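PDB 7CUP: 2,5-dihydroxypyridine 5,6-dioxygenase from Pseudomonas putida KT2440, which catalyses the iron(II)-dependent, dioxygen-driven cleavage of the 2,5-dihydroxypyridine ring between carbons 5 and 6, giving N-formylmaleamate in aerobic nicotinate degradation. Local coordinates for the interface of chains A and B. Coordinates in Å, arbitrary orientation; residue numbers count along the deposited sequence, not the author numbering. Chains: chain A/B, 2,5-dihydroxypyridine 5,6-dioxygenase.

The interface of chains A and B. Residues chain A 68, 250, 254; chain B 131, 275, 277-278, 281.
A:Met68 packs against B:Gln275, B:Ala278, B:Leu281 and B:Arg131, its sulfur SD meeting B:Gln275 and B:Ala278, CG meeting B:Arg131 and CB meeting B:Leu281; it hides 74 Å² of its surface. Its sulfur SD sits 3.5 Å from B:Gln275 CB, the two side chains crossing at about a right angle, and A:Met68 CB rests against the methyl CD1 of B:Leu281 at 3.6 Å. Over one face of the B:Arg131 guanidinium, toward its rim, stands A:Met68 CG, 3.6 Å above the plane. The A:Met68 side chain is extended through chi2 and then bends at chi3 (-76°), which turns methyl CE toward the hydroxyl of B:Thr277 and under the rim of the A:Tyr254 ring.

B:Gln275, with 43 Å² hidden, is shared between A:Met68 and that tyrosine. A bend at chi2 (-64°) carries its amide to the CD1-CE1 side of the ring, CD lying 3.4 Å from A:Tyr254 CD1; the amide and ring planes are 42° apart, so this is an inclined contact rather than a parallel stack. Its carbonyl OE1 is 2.7 Å from water 1, which also lies 2.8 Å from B:Thr277 OG1 and 2.9 Å from the carboxylate OD2 of A:Asp250, linking the subunits through solvent. An alanine in place of B:Gln275 would probably leave this water without its amide partner and the CD1-CE1 side of the tyrosine without its neighbour.

The patch forms part of a subunit interface in the deposited six-copy assembly; the structure alone does not show whether it is the biological contact. It joins a chain A loop and the end of helix 243-253 to the chain B loop holding B:Gln275 and B:Thr277 and to 3-10 helix 278-281, in which B:Ala278 and B:Leu281 lie, with helix 126-131 alongside.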
# COMPACT_ATOMS: atom_id res chain seq x y z
N MET A 68 7.98 24.19 15.03
CA MET A 68 7.58 23.10 15.96
C MET A 68 6.13 22.66 15.67
O MET A 68 5.28 23.53 15.41
CB MET A 68 7.75 23.54 17.42
CG MET A 68 9.19 23.90 17.77
SD MET A 68 9.37 24.29 19.52
CE MET A 68 8.65 25.92 19.56
N ASP A 250 7.24 32.28 26.27
CA ASP A 250 8.40 31.44 25.89
C ASP A 250 8.30 31.06 24.41
O ASP A 250 9.35 30.98 23.72
CB ASP A 250 8.48 30.23 26.80
CG ASP A 250 9.79 29.48 26.79
OD1 ASP A 250 10.63 29.74 27.67
OD2 ASP A 250 9.97 28.64 25.92
N TYR A 254 10.97 32.48 21.32
CA TYR A 254 11.72 31.43 20.60
C TYR A 254 12.22 31.97 19.26
O TYR A 254 13.34 31.65 18.81
CB TYR A 254 10.83 30.21 20.36
CG TYR A 254 11.37 29.18 19.40
CD1 TYR A 254 12.48 28.43 19.71
CD2 TYR A 254 10.76 28.96 18.18
CE1 TYR A 254 12.96 27.46 18.84
CE2 TYR A 254 11.21 27.98 17.31
CZ TYR A 254 12.32 27.24 17.64
OH TYR A 254 12.77 26.27 16.79
N ARG B 131 14.92 19.49 12.96
CA ARG B 131 15.04 20.67 13.87
C ARG B 131 16.29 20.52 14.74
O ARG B 131 16.96 21.58 15.06
CB ARG B 131 13.79 20.84 14.72
CG ARG B 131 13.84 22.06 15.64
CD ARG B 131 12.42 22.49 15.98
NE ARG B 131 11.53 21.44 16.47
CZ ARG B 131 11.60 20.89 17.68
NH1 ARG B 131 12.55 21.24 18.53
NH2 ARG B 131 10.74 19.94 18.03
N GLN B 275 13.06 22.49 22.83
CA GLN B 275 12.22 23.56 23.40
C GLN B 275 11.23 22.94 24.40
O GLN B 275 10.50 21.96 24.06
CB GLN B 275 11.50 24.30 22.29
CG GLN B 275 12.43 25.13 21.43
CD GLN B 275 13.07 26.23 22.23
OE1 GLN B 275 12.37 27.00 22.88
NE2 GLN B 275 14.40 26.28 22.23
N THR B 277 8.49 24.18 25.15
CA THR B 277 7.11 24.41 24.62
C THR B 277 6.71 23.33 23.59
O THR B 277 5.53 23.21 23.29
CB THR B 277 6.99 25.82 24.01
OG1 THR B 277 8.03 25.94 23.04
CG2 THR B 277 7.13 26.90 25.05
N ALA B 278 7.66 22.59 23.04
CA ALA B 278 7.47 21.74 21.85
C ALA B 278 6.40 20.69 22.12
O ALA B 278 5.54 20.53 21.24
CB ALA B 278 8.77 21.12 21.43
N LEU B 281 2.70 21.21 21.25
CA LEU B 281 2.31 21.43 19.84
C LEU B 281 2.12 20.08 19.16
O LEU B 281 1.83 20.08 17.96
CB LEU B 281 3.39 22.29 19.17
CG LEU B 281 3.54 23.68 19.79
CD1 LEU B 281 4.86 24.35 19.42
CD2 LEU B 281 2.40 24.59 19.37
O HOH W 1 9.89 28.04 23.05